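PDB 6EDI: glucokinase from Leishmania braziliensis MHOM/BR/75/M2904, which probably phosphorylates D-glucose with ATP as the phosphate donor and forms a dimer, here in an open conformation. Local coordinates for residues 88-92 / 142-147; 169-175 / 197-201; 200-206 / 341-347; 235-241 / 333-337; 249-254 / 286-290. All blocks are in the same frame, centred on the assembly; numbering follows the deposited sequence.

Contact 1: 88-92 / 142-147; sequences FDEVL and YPVELF
Three aromatic rings, Phe88, Tyr142 and Phe147, meet where helix 84-98 packs against the loop 142-147, and they account for the first kind of interaction here. Phe88 points its CE2 edge at the middle of the Tyr142 face, an edge-to-face pair with centroids 5.0 Å apart and planes at 76°. On its own face Phe88 receives the edge of Phe147, whose CE1 lies 3.5 Å from Phe88 CE2. The same ring therefore gives an edge to one neighbour and a face to another. With CG of Phe88 anti to its carbonyl carbon (chi1 -61°), the ring leans off the helix into this cluster.

Aliphatic packing forms the second group. Phe88 CB rests 3.4 Å from Pro143 CG, the two side chains crossing at about a right angle. One turn on, Leu92 CD2 fits among Pro143 CB, Leu146 CG and the CB of Glu145. Glu145 crosses this leucine at a slant, its OE1 3.4 Å from Leu92 CD2.

No hydrogen bond joins the segments. Around the rings, Val115 of strand 110-117 touches all three aromatics; Val54 of strand 51-58 supports Phe88, and Leu107 of helix 104-107 borders Leu92 and Leu146.

Contact 2: 169-175 / 197-201; sequences SNAGILS and GSTIG
Ser169 and Thr199 both carry their hydroxyl opposite the backbone N (chi1 -174° and 173°), and these two torsions bring OG and OG1 to 3.1 Å from each other. Ser169 OG also accepts the backbone N-H of Ile200, at 2.9 Å from Ile200 N and with a nearly straight angle of 164°. One serine oxygen in the last turn of helix 157-170 thus fixes the chain at the point where 197-201 turns. Thr199 OG1 in turn takes the N-H of Gly201, 2.9 Å from Gly201 N, so the hydroxyl pair is tied to two successive amides of the loop.

Leu174 supplies the apolar part. Its CD2 branch lies against the peptide between Thr199 and Ile200, 3.4 Å from Thr199 C, and reaches the CG2 methyl of Ile200 more loosely. Ile200 sends CG1 the other way, alongside Ser169 OG, while its side chain also packs on Val165 and Leu166 of helix 157-170.

At the far end a water links the two backbones. It accepts from Ser175 N and donates to Ser198 O, 3.0 Å from each, and makes a weak bond to Gly172 O.

Two local motifs frame the contact: a Schellman motif, in which Gly172 with positive phi ends the helix, and an ST turn made by Thr199 OG1 and Gly201 N.

Contact 3: 200-206 / 341-347; sequences IGRGRCM and FLPLTCV
Arg204 O and Thr345 N open the backbone pairing of 200-206 with 341-347. That carbonyl accepts the N-H of Thr345 at 3.1 Å from Thr345 N, with a weak second bond from Leu344 N. Met206 continues the pattern: its N donates to Thr345 O, and its O accepts from Val347 N at 2.8 Å.

Side chains add to this at both ends. From the extended chain of Arg204, NH1 donates a hydrogen bond to Phe341 O, 2.9 Å away and close to the guanidinium plane. Met206, bent at chi2 (67°), swings SD to 3.6 Å from Phe341 CD2, an oblique Met-aromatic contact. Cys205 SG packs on Val347 CG2, and Leu344 CD2 covers the turn at Ile200 O.

The two strands, 205-210 and 345-348, are parallel neighbours in a mixed six-stranded sheet of the actin-like ATPase fold to which this glucokinase family belongs. Cys205 and Thr345 face one side of that sheet, Met206 and Cys346 the other. Just before strand 205-210 begins, a water lies 2.7 Å from both Ile200 O and Thr345 OG1.

Farther out, strand 214-222 runs beside 205-210, and its His220 ND1 bonds Arg204 NE. Arg204 NH2 reaches Ala232 O of the second subunit, whose Leu233 packs on Phe341. Arg202, at the outer end, forms a salt bridge with Asp226.

Contact 4: 235-241 / 333-337; sequences CGSLSMS and LTAET
Glu336 leans from helix 317-341 over the loop 235-241, and its side chain can be followed outward. CB meets the CD2 methyl of Leu238 at 3.9 Å, the two side chains crossing at about a right angle. CG passes 3.5 Å from Ser241 OG. The bend at chi2 (-44°) then folds the chain so that the carboxylate ends beside that hydroxyl, with CD 3.4 Å from Ser241 OG. At the tip OE2 accepts the proton of Ser241 OG at 2.8 Å, the donor standing above the carboxylate plane, 54° out of it. OE2 is also gripped by Ser239 OG of the second subunit, and OE1 bonds His376 NE2, so both oxygens of this buried carboxylate have partners; such bonds would be expected to stabilise its charge.

One turn earlier on the helix, Leu333 sends CD1 into the bend of the loop, 3.3 Å from Cys235 O and 4.0 Å from Leu238 CD2. Leu238 thus lies against both helix residues. At the other end, Thr337 CG2 packs on Cys235 CB at 3.9 Å.

The 3-10 turn 235-237 follows strand 227-233, an edge strand of its sheet within the chain, and the loop then leads to helix 245-259, where Val251 and Leu254 receive Met240. Met206 of strand 205-210 touches both Cys235 and Thr337, while Trp275 covers Leu238, Ser241 and Leu333.

Contact 5: 249-254 / 286-290; sequences KYVQAL and FNYAY
Tyr250 reaches across to helix 281-292 with CG anti to the backbone N (chi1 173°), a conformation that lays its ring between Phe286, Asn287 and Tyr290. Its hydroxyl ends 2.5 Å from Asn287 OD1, a hydrogen bond, short as modelled, that arrives in the carbonyl plane on a lone pair. Asn287 turns its CG beside its own N, which brings the amide across the end of the phenol, the two side chains crossing at about a right angle. A water completes this polar corner: it donates to Tyr250 OH and accepts from Asn287 ND2, 2.8 Å from each. The amide nitrogen also bonds Ala322 O of helix 317-341, fixing which way round the amide lies.

Phe286 and Tyr290, one turn apart, reach back toward helix 249-254. The edge of Tyr250 points at the Tyr290 face, CD1 over its centre and 3.8 Å from Tyr290 CE2, in an edge-to-face pair with planes at 78°. Phe286 meets Tyr250 obliquely, with CE2 3.4 Å from Tyr250 CE1. Leu254 CD1 lies over one Phe286 face, toward its rim, and Ala253 CB sits 3.8 Å from both Phe286 CZ and Tyr290 CE1.

The helix segments cross at 120°, their axes 11.6 Å apart at closest approach. This wide spacing is bridged by an aromatic cluster of Tyr250, Phe286 and Tyr290 between two steeply crossing helices.

In the fold
From the N terminus, contact 1 closes first, joining helix 84-98 to the loop before strand 152-156, and its loop is complete before any other begins. Contact 2 follows in series, bringing the end of helix 157-170 to the loop 197-201. Contact 3 starts on residues shared with it, Ile200 and Gly201, and closes the longest loop by pairing strands 205-210 and 345-348. Nested inside, contact 4 links the loop after strand 227-233 to helix 317-341, and within that contact 5 joins helices 245-259 and 281-292. Contacts 3 and 4 touch where Phe341 packs on Cys235; contacts 4 and 5 also meet through side-chain packing. Contact 1 stands apart, its centre about 49 Å from that of contact 5.

Contact 1: 88-92 / 142-147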
# COMPACT_ATOMS: atom_id res chain seq x y z
N PHE A 88 -17.42 4.66 27.12
CA PHE A 88 -17.87 3.31 26.82
C PHE A 88 -18.61 2.71 28.02
O PHE A 88 -19.63 2.05 27.86
CB PHE A 88 -16.69 2.42 26.41
CG PHE A 88 -15.97 2.89 25.19
CD1 PHE A 88 -16.64 3.62 24.21
CD2 PHE A 88 -14.62 2.60 25.02
CE1 PHE A 88 -15.96 4.07 23.07
CE2 PHE A 88 -13.94 3.05 23.90
CZ PHE A 88 -14.61 3.78 22.92
N ASP A 89 -18.09 2.98 29.22
CA ASP A 89 -18.76 2.51 30.42
C ASP A 89 -20.13 3.18 30.64
O ASP A 89 -21.10 2.51 30.99
CB ASP A 89 -17.87 2.65 31.65
CG ASP A 89 -18.33 1.77 32.80
OD1 ASP A 89 -18.04 0.55 32.76
OD2 ASP A 89 -19.00 2.29 33.72
N GLU A 90 -20.23 4.49 30.40
CA GLU A 90 -21.53 5.16 30.49
C GLU A 90 -22.56 4.59 29.50
O GLU A 90 -23.75 4.52 29.81
CB GLU A 90 -21.41 6.68 30.27
CG GLU A 90 -20.56 7.40 31.28
CD GLU A 90 -21.11 8.77 31.63
OE1 GLU A 90 -20.96 9.72 30.82
OE2 GLU A 90 -21.70 8.90 32.72
N VAL A 91 -22.10 4.20 28.32
CA VAL A 91 -23.00 3.61 27.32
C VAL A 91 -23.44 2.23 27.80
O VAL A 91 -24.62 1.88 27.75
CB VAL A 91 -22.32 3.48 25.95
CG1 VAL A 91 -23.19 2.67 24.98
CG2 VAL A 91 -22.02 4.85 25.37
N LEU A 92 -22.46 1.47 28.27
CA LEU A 92 -22.68 0.11 28.71
C LEU A 92 -23.57 0.07 29.96
O LEU A 92 -24.55 -0.67 30.00
CB LEU A 92 -21.34 -0.59 28.94
CG LEU A 92 -21.23 -2.07 28.56
CD1 LEU A 92 -22.43 -2.52 27.74
CD2 LEU A 92 -19.94 -2.34 27.80
N TYR A 142 -10.39 -1.54 26.27
CA TYR A 142 -11.77 -1.21 25.94
C TYR A 142 -12.73 -2.34 26.31
O TYR A 142 -12.34 -3.51 26.27
CB TYR A 142 -11.91 -0.90 24.45
CG TYR A 142 -11.22 0.38 24.02
CD1 TYR A 142 -10.65 1.24 24.95
CD2 TYR A 142 -11.14 0.72 22.68
CE1 TYR A 142 -10.02 2.40 24.56
CE2 TYR A 142 -10.52 1.88 22.27
CZ TYR A 142 -9.96 2.72 23.22
OH TYR A 142 -9.34 3.87 22.82
N PRO A 143 -13.97 -1.99 26.67
CA PRO A 143 -15.06 -2.91 27.03
C PRO A 143 -15.30 -3.97 25.98
O PRO A 143 -15.71 -3.66 24.87
CB PRO A 143 -16.28 -1.99 27.04
CG PRO A 143 -15.75 -0.69 27.47
CD PRO A 143 -14.38 -0.58 26.85
N VAL A 144 -15.08 -5.23 26.34
CA VAL A 144 -15.21 -6.33 25.41
C VAL A 144 -16.63 -6.46 24.85
O VAL A 144 -16.83 -6.94 23.73
CB VAL A 144 -14.72 -7.64 26.06
CG1 VAL A 144 -15.84 -8.67 26.14
CG2 VAL A 144 -13.54 -8.14 25.33
N GLU A 145 -17.61 -6.01 25.62
CA GLU A 145 -18.99 -6.07 25.15
C GLU A 145 -19.22 -5.10 24.00
O GLU A 145 -20.11 -5.31 23.17
CB GLU A 145 -19.94 -5.77 26.31
CG GLU A 145 -19.73 -6.66 27.53
CD GLU A 145 -20.43 -6.13 28.77
OE1 GLU A 145 -19.85 -5.26 29.45
OE2 GLU A 145 -21.56 -6.58 29.06
N LEU A 146 -18.44 -4.02 23.95
CA LEU A 146 -18.54 -3.09 22.83
C LEU A 146 -17.46 -3.36 21.79
O LEU A 146 -17.62 -3.03 20.61
CB LEU A 146 -18.45 -1.63 23.30
CG LEU A 146 -19.57 -1.21 24.24
CD1 LEU A 146 -19.49 0.26 24.59
CD2 LEU A 146 -20.93 -1.55 23.64
N PHE A 147 -16.37 -3.98 22.23
CA PHE A 147 -15.27 -4.27 21.32
C PHE A 147 -14.83 -5.72 21.44
O PHE A 147 -13.87 -6.02 22.16
CB PHE A 147 -14.10 -3.31 21.57
CG PHE A 147 -14.48 -1.86 21.43
CD1 PHE A 147 -14.97 -1.14 22.51
CD2 PHE A 147 -14.37 -1.22 20.19
CE1 PHE A 147 -15.34 0.19 22.38
CE2 PHE A 147 -14.73 0.10 20.04
CZ PHE A 147 -15.22 0.82 21.14

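Contact 2: 169-175 / 197-201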
# COMPACT_ATOMS: atom_id res chain seq x y z
N SER A 169 -20.65 1.56 -0.87
CA SER A 169 -20.60 0.76 -2.08
C SER A 169 -21.39 -0.54 -1.93
O SER A 169 -22.26 -0.85 -2.75
CB SER A 169 -19.15 0.45 -2.45
OG SER A 169 -19.09 -0.20 -3.70
N ASN A 170 -21.08 -1.31 -0.88
CA ASN A 170 -21.77 -2.58 -0.64
C ASN A 170 -23.26 -2.37 -0.41
O ASN A 170 -24.07 -3.26 -0.66
CB ASN A 170 -21.16 -3.31 0.56
CG ASN A 170 -19.77 -3.83 0.27
OD1 ASN A 170 -19.40 -4.00 -0.90
ND2 ASN A 170 -18.99 -4.09 1.32
N ALA A 171 -23.61 -1.18 0.06
CA ALA A 171 -25.00 -0.84 0.28
C ALA A 171 -25.75 -0.53 -1.01
O ALA A 171 -26.98 -0.44 -1.00
CB ALA A 171 -25.11 0.33 1.26
N GLY A 172 -25.02 -0.34 -2.11
CA GLY A 172 -25.64 -0.04 -3.39
C GLY A 172 -25.94 1.44 -3.54
O GLY A 172 -26.67 1.84 -4.44
N ILE A 173 -25.35 2.24 -2.66
CA ILE A 173 -25.72 3.64 -2.51
C ILE A 173 -24.57 4.60 -2.87
O ILE A 173 -24.64 5.81 -2.63
CB ILE A 173 -26.29 3.86 -1.09
CG1 ILE A 173 -27.62 4.57 -1.18
CG2 ILE A 173 -25.29 4.46 -0.12
CD1 ILE A 173 -28.54 3.77 -2.05
N LEU A 174 -23.52 4.06 -3.48
CA LEU A 174 -22.34 4.88 -3.81
C LEU A 174 -22.69 6.10 -4.67
O LEU A 174 -22.22 7.20 -4.39
CB LEU A 174 -21.25 4.03 -4.50
CG LEU A 174 -19.92 4.75 -4.71
CD1 LEU A 174 -19.29 5.08 -3.37
CD2 LEU A 174 -18.94 3.90 -5.54
N SER A 175 -23.54 5.92 -5.68
CA SER A 175 -23.84 7.01 -6.61
C SER A 175 -24.57 8.20 -5.95
O SER A 175 -24.55 9.32 -6.48
CB SER A 175 -24.63 6.49 -7.81
OG SER A 175 -25.88 5.98 -7.42
N GLY A 197 -19.22 4.20 -11.03
CA GLY A 197 -19.78 5.07 -10.01
C GLY A 197 -20.90 4.40 -9.23
O GLY A 197 -21.37 4.94 -8.25
N SER A 198 -21.31 3.21 -9.67
CA SER A 198 -22.39 2.49 -9.00
C SER A 198 -21.84 1.69 -7.84
O SER A 198 -22.57 1.30 -6.94
CB SER A 198 -23.09 1.55 -9.98
OG SER A 198 -23.62 2.31 -11.05
N THR A 199 -20.53 1.46 -7.88
CA THR A 199 -19.85 0.60 -6.91
C THR A 199 -18.38 0.94 -7.05
O THR A 199 -17.99 1.50 -8.08
CB THR A 199 -20.08 -0.88 -7.25
OG1 THR A 199 -19.28 -1.71 -6.39
CG2 THR A 199 -19.73 -1.15 -8.70
N ILE A 200 -17.56 0.64 -6.05
CA ILE A 200 -16.11 0.72 -6.26
C ILE A 200 -15.68 -0.50 -7.05
O ILE A 200 -14.67 -0.49 -7.75
CB ILE A 200 -15.29 0.79 -4.96
CG1 ILE A 200 -15.60 -0.39 -4.04
CG2 ILE A 200 -15.52 2.12 -4.24
CD1 ILE A 200 -14.55 -0.57 -2.94
N GLY A 201 -16.47 -1.57 -6.95
CA GLY A 201 -16.20 -2.79 -7.69
C GLY A 201 -15.14 -3.66 -7.04
O GLY A 201 -14.63 -3.34 -5.97
O HOH W 1 -24.75 3.25 -6.13

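Contact 3: 200-206 / 341-347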
# COMPACT_ATOMS: atom_id res chain seq x y z
N ILE A 200 -17.56 0.64 -6.05
CA ILE A 200 -16.11 0.72 -6.26
C ILE A 200 -15.68 -0.50 -7.05
O ILE A 200 -14.67 -0.49 -7.75
CB ILE A 200 -15.29 0.79 -4.96
CG1 ILE A 200 -15.60 -0.39 -4.04
CG2 ILE A 200 -15.52 2.12 -4.24
CD1 ILE A 200 -14.55 -0.57 -2.94
N GLY A 201 -16.47 -1.57 -6.95
CA GLY A 201 -16.20 -2.79 -7.69
C GLY A 201 -15.14 -3.66 -7.04
O GLY A 201 -14.63 -3.34 -5.97
N ARG A 202 -14.83 -4.79 -7.69
CA ARG A 202 -13.83 -5.73 -7.18
C ARG A 202 -12.42 -5.39 -7.65
O ARG A 202 -11.89 -6.00 -8.59
CB ARG A 202 -14.18 -7.16 -7.58
CG ARG A 202 -15.55 -7.60 -7.10
CD ARG A 202 -15.46 -8.84 -6.25
NE ARG A 202 -16.74 -9.13 -5.61
CZ ARG A 202 -17.51 -10.16 -5.91
NH1 ARG A 202 -17.13 -11.03 -6.84
NH2 ARG A 202 -18.66 -10.33 -5.28
N GLY A 203 -11.81 -4.42 -6.98
CA GLY A 203 -10.46 -4.00 -7.27
C GLY A 203 -10.02 -2.97 -6.24
O GLY A 203 -10.80 -2.62 -5.33
N ARG A 204 -8.80 -2.49 -6.36
CA ARG A 204 -8.32 -1.52 -5.39
C ARG A 204 -9.00 -0.19 -5.58
O ARG A 204 -9.27 0.24 -6.71
CB ARG A 204 -6.81 -1.32 -5.48
CG ARG A 204 -5.99 -2.41 -4.83
CD ARG A 204 -4.51 -2.21 -5.13
NE ARG A 204 -3.69 -3.21 -4.46
CZ ARG A 204 -2.39 -3.34 -4.67
NH1 ARG A 204 -1.79 -2.51 -5.51
NH2 ARG A 204 -1.69 -4.26 -4.02
N CYS A 205 -9.24 0.47 -4.46
CA CYS A 205 -9.72 1.84 -4.46
C CYS A 205 -8.71 2.70 -3.68
O CYS A 205 -8.48 2.50 -2.49
CB CYS A 205 -11.10 1.90 -3.81
SG CYS A 205 -11.73 3.56 -3.67
N MET A 206 -8.09 3.65 -4.37
CA MET A 206 -7.18 4.59 -3.72
C MET A 206 -7.96 5.81 -3.26
O MET A 206 -8.67 6.45 -4.05
CB MET A 206 -6.05 4.99 -4.68
CG MET A 206 -5.09 6.02 -4.11
SD MET A 206 -4.14 5.36 -2.74
CE MET A 206 -3.83 6.88 -1.84
N PHE A 341 -0.16 1.89 -7.08
CA PHE A 341 -1.15 0.91 -6.65
C PHE A 341 -2.00 0.29 -7.77
O PHE A 341 -2.75 -0.69 -7.53
CB PHE A 341 -2.08 1.59 -5.64
CG PHE A 341 -1.37 2.07 -4.41
CD1 PHE A 341 -0.69 1.18 -3.60
CD2 PHE A 341 -1.43 3.42 -4.03
CE1 PHE A 341 -0.05 1.60 -2.43
CE2 PHE A 341 -0.80 3.87 -2.86
CZ PHE A 341 -0.09 2.96 -2.06
N LEU A 342 -1.91 0.87 -8.98
CA LEU A 342 -2.76 0.47 -10.13
C LEU A 342 -4.22 0.16 -9.73
O LEU A 342 -4.72 -0.94 -9.94
CB LEU A 342 -2.12 -0.67 -10.95
CG LEU A 342 -0.78 -0.36 -11.60
CD1 LEU A 342 -0.17 -1.61 -12.26
CD2 LEU A 342 -0.92 0.76 -12.64
N PRO A 343 -4.91 1.16 -9.15
CA PRO A 343 -6.24 0.94 -8.59
C PRO A 343 -7.31 0.87 -9.67
O PRO A 343 -7.17 1.48 -10.72
CB PRO A 343 -6.45 2.18 -7.70
CG PRO A 343 -5.64 3.27 -8.36
CD PRO A 343 -4.42 2.53 -8.91
N LEU A 344 -8.38 0.13 -9.39
CA LEU A 344 -9.57 0.14 -10.24
C LEU A 344 -10.21 1.53 -10.18
O LEU A 344 -10.65 2.08 -11.20
CB LEU A 344 -10.59 -0.91 -9.73
CG LEU A 344 -11.88 -1.13 -10.52
CD1 LEU A 344 -11.57 -1.33 -12.01
CD2 LEU A 344 -12.71 -2.29 -9.95
N THR A 345 -10.25 2.08 -8.98
CA THR A 345 -10.86 3.38 -8.77
C THR A 345 -9.96 4.26 -7.92
O THR A 345 -9.12 3.78 -7.14
CB THR A 345 -12.22 3.27 -8.07
OG1 THR A 345 -12.05 2.65 -6.79
CG2 THR A 345 -13.21 2.45 -8.91
N CYS A 346 -10.14 5.56 -8.07
CA CYS A 346 -9.52 6.50 -7.16
C CYS A 346 -10.60 7.46 -6.74
O CYS A 346 -11.33 7.98 -7.59
CB CYS A 346 -8.39 7.26 -7.85
SG CYS A 346 -7.70 8.59 -6.85
N VAL A 347 -10.71 7.67 -5.44
CA VAL A 347 -11.77 8.51 -4.88
C VAL A 347 -11.19 9.76 -4.24
O VAL A 347 -10.29 9.70 -3.40
CB VAL A 347 -12.56 7.75 -3.81
CG1 VAL A 347 -13.45 8.73 -3.02
CG2 VAL A 347 -13.38 6.64 -4.44
O HOH W 2 -12.23 -0.04 -6.65

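Contact 4: 235-241 / 333-337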
# COMPACT_ATOMS: atom_id res chain seq x y z
N CYS A 235 0.46 9.15 1.92
CA CYS A 235 0.80 9.56 0.56
C CYS A 235 0.88 11.08 0.40
O CYS A 235 1.61 11.58 -0.46
CB CYS A 235 -0.20 8.95 -0.44
SG CYS A 235 -0.12 7.13 -0.58
N GLY A 236 0.14 11.82 1.23
CA GLY A 236 0.25 13.27 1.22
C GLY A 236 1.66 13.71 1.60
O GLY A 236 2.06 14.84 1.27
N SER A 237 2.40 12.82 2.26
CA SER A 237 3.74 13.14 2.77
C SER A 237 4.84 12.65 1.84
O SER A 237 6.04 12.74 2.17
CB SER A 237 3.94 12.58 4.17
OG SER A 237 3.04 13.18 5.09
N LEU A 238 4.44 12.16 0.68
CA LEU A 238 5.38 11.85 -0.39
C LEU A 238 5.90 13.17 -0.97
O LEU A 238 5.14 14.13 -1.15
CB LEU A 238 4.69 10.97 -1.44
CG LEU A 238 5.07 10.87 -2.91
CD1 LEU A 238 6.36 10.10 -3.13
CD2 LEU A 238 3.91 10.19 -3.67
N SER A 239 7.20 13.24 -1.23
CA SER A 239 7.80 14.40 -1.89
C SER A 239 7.15 14.69 -3.24
O SER A 239 6.80 13.77 -3.97
CB SER A 239 9.29 14.20 -2.10
OG SER A 239 9.93 13.87 -0.89
N MET A 240 7.00 15.97 -3.59
CA MET A 240 6.55 16.32 -4.94
C MET A 240 7.51 15.78 -6.00
O MET A 240 8.71 15.65 -5.76
CB MET A 240 6.39 17.84 -5.10
CG MET A 240 5.23 18.39 -4.30
SD MET A 240 4.95 20.14 -4.60
CE MET A 240 4.20 20.09 -6.23
N SER A 241 6.96 15.45 -7.16
CA SER A 241 7.71 14.86 -8.25
C SER A 241 8.63 15.88 -8.90
O SER A 241 8.36 17.08 -8.87
CB SER A 241 6.75 14.30 -9.31
OG SER A 241 6.00 13.21 -8.80
N LEU A 333 -0.44 14.33 -7.39
CA LEU A 333 -0.22 13.33 -6.34
C LEU A 333 -0.90 12.04 -6.73
O LEU A 333 -0.31 10.96 -6.62
CB LEU A 333 -0.77 13.81 -4.99
CG LEU A 333 -0.94 12.72 -3.91
CD1 LEU A 333 0.38 12.14 -3.43
CD2 LEU A 333 -1.73 13.27 -2.73
N THR A 334 -2.15 12.13 -7.20
CA THR A 334 -2.86 10.91 -7.62
C THR A 334 -2.22 10.23 -8.83
O THR A 334 -2.42 9.04 -9.04
CB THR A 334 -4.34 11.15 -7.94
OG1 THR A 334 -4.47 11.97 -9.11
CG2 THR A 334 -5.05 11.79 -6.76
N ALA A 335 -1.46 10.96 -9.64
CA ALA A 335 -0.78 10.27 -10.73
C ALA A 335 0.23 9.29 -10.14
O ALA A 335 0.38 8.15 -10.61
CB ALA A 335 -0.09 11.27 -11.66
N GLU A 336 0.93 9.74 -9.10
CA GLU A 336 1.86 8.87 -8.38
C GLU A 336 1.16 7.70 -7.67
O GLU A 336 1.63 6.56 -7.73
CB GLU A 336 2.71 9.66 -7.38
CG GLU A 336 3.62 10.74 -7.99
CD GLU A 336 4.37 10.30 -9.24
OE1 GLU A 336 4.75 9.11 -9.38
OE2 GLU A 336 4.61 11.17 -10.10
N THR A 337 0.04 7.96 -7.00
CA THR A 337 -0.62 6.88 -6.25
C THR A 337 -1.27 5.88 -7.21
O THR A 337 -1.27 4.67 -6.95
CB THR A 337 -1.64 7.42 -5.22
OG1 THR A 337 -2.71 8.11 -5.89
CG2 THR A 337 -0.95 8.37 -4.25

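Contact 5: 249-254 / 286-290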
# COMPACT_ATOMS: atom_id res chain seq x y z
N LYS A 249 9.64 26.07 -10.93
CA LYS A 249 9.72 27.34 -10.23
C LYS A 249 8.72 27.35 -9.08
O LYS A 249 9.02 27.84 -7.99
CB LYS A 249 9.45 28.52 -11.18
CG LYS A 249 10.51 28.74 -12.27
CD LYS A 249 11.93 28.78 -11.70
CE LYS A 249 12.93 29.42 -12.68
NZ LYS A 249 12.79 30.90 -12.76
N TYR A 250 7.53 26.79 -9.32
CA TYR A 250 6.51 26.68 -8.27
C TYR A 250 6.93 25.78 -7.13
O TYR A 250 6.78 26.15 -5.96
CB TYR A 250 5.16 26.22 -8.82
CG TYR A 250 4.17 25.96 -7.70
CD1 TYR A 250 3.56 27.02 -7.01
CD2 TYR A 250 3.87 24.67 -7.30
CE1 TYR A 250 2.66 26.79 -5.96
CE2 TYR A 250 2.97 24.43 -6.26
CZ TYR A 250 2.37 25.48 -5.60
OH TYR A 250 1.50 25.22 -4.57
N VAL A 251 7.45 24.59 -7.45
CA VAL A 251 7.88 23.68 -6.41
C VAL A 251 8.98 24.34 -5.60
O VAL A 251 9.01 24.26 -4.36
CB VAL A 251 8.38 22.32 -6.97
CG1 VAL A 251 8.80 21.42 -5.83
CG2 VAL A 251 7.28 21.64 -7.82
N GLN A 252 9.88 25.02 -6.31
CA GLN A 252 10.96 25.76 -5.66
C GLN A 252 10.41 26.79 -4.66
O GLN A 252 10.88 26.89 -3.52
CB GLN A 252 11.81 26.49 -6.70
CG GLN A 252 12.98 27.25 -6.07
CD GLN A 252 13.92 26.34 -5.29
OE1 GLN A 252 14.82 25.72 -5.86
NE2 GLN A 252 13.70 26.25 -3.99
N ALA A 253 9.43 27.57 -5.11
CA ALA A 253 8.88 28.61 -4.26
C ALA A 253 8.16 27.99 -3.07
O ALA A 253 8.23 28.51 -1.95
CB ALA A 253 7.95 29.52 -5.04
N LEU A 254 7.47 26.88 -3.31
CA LEU A 254 6.75 26.18 -2.24
C LEU A 254 7.73 25.67 -1.18
O LEU A 254 7.51 25.83 0.01
CB LEU A 254 5.89 25.03 -2.79
CG LEU A 254 5.07 24.27 -1.75
CD1 LEU A 254 4.12 25.25 -1.04
CD2 LEU A 254 4.28 23.11 -2.37
N PHE A 286 -1.11 29.83 -0.23
CA PHE A 286 0.14 30.13 -0.90
C PHE A 286 -0.08 30.35 -2.39
O PHE A 286 0.51 31.24 -3.01
CB PHE A 286 1.17 29.02 -0.70
CG PHE A 286 2.43 29.23 -1.47
CD1 PHE A 286 3.43 30.05 -0.96
CD2 PHE A 286 2.62 28.62 -2.71
CE1 PHE A 286 4.61 30.26 -1.68
CE2 PHE A 286 3.78 28.82 -3.43
CZ PHE A 286 4.79 29.65 -2.91
N ASN A 287 -0.92 29.50 -2.97
CA ASN A 287 -1.23 29.61 -4.39
C ASN A 287 -1.80 30.96 -4.76
O ASN A 287 -1.47 31.53 -5.81
CB ASN A 287 -2.16 28.49 -4.81
CG ASN A 287 -1.42 27.18 -5.02
OD1 ASN A 287 -0.22 27.09 -4.75
ND2 ASN A 287 -2.13 26.16 -5.51
N TYR A 288 -2.63 31.49 -3.88
CA TYR A 288 -3.25 32.79 -4.12
C TYR A 288 -2.21 33.89 -4.21
O TYR A 288 -2.19 34.65 -5.18
CB TYR A 288 -4.28 33.11 -3.04
CG TYR A 288 -5.06 34.37 -3.34
CD1 TYR A 288 -5.95 34.41 -4.41
CD2 TYR A 288 -4.91 35.51 -2.57
CE1 TYR A 288 -6.68 35.55 -4.70
CE2 TYR A 288 -5.63 36.66 -2.85
CZ TYR A 288 -6.51 36.68 -3.91
OH TYR A 288 -7.23 37.83 -4.19
N ALA A 289 -1.36 33.98 -3.20
CA ALA A 289 -0.24 34.92 -3.23
C ALA A 289 0.58 34.71 -4.49
O ALA A 289 0.80 35.65 -5.26
CB ALA A 289 0.61 34.76 -1.99
N TYR A 290 0.99 33.47 -4.73
CA TYR A 290 1.83 33.13 -5.88
C TYR A 290 1.23 33.61 -7.20
O TYR A 290 1.96 34.03 -8.09
CB TYR A 290 2.12 31.62 -5.91
CG TYR A 290 3.15 31.18 -6.94
CD1 TYR A 290 4.51 31.24 -6.66
CD2 TYR A 290 2.75 30.67 -8.17
CE1 TYR A 290 5.45 30.82 -7.59
CE2 TYR A 290 3.68 30.25 -9.10
CZ TYR A 290 5.03 30.33 -8.81
OH TYR A 290 5.95 29.92 -9.73
O HOH W 3 -0.59 23.84 -5.88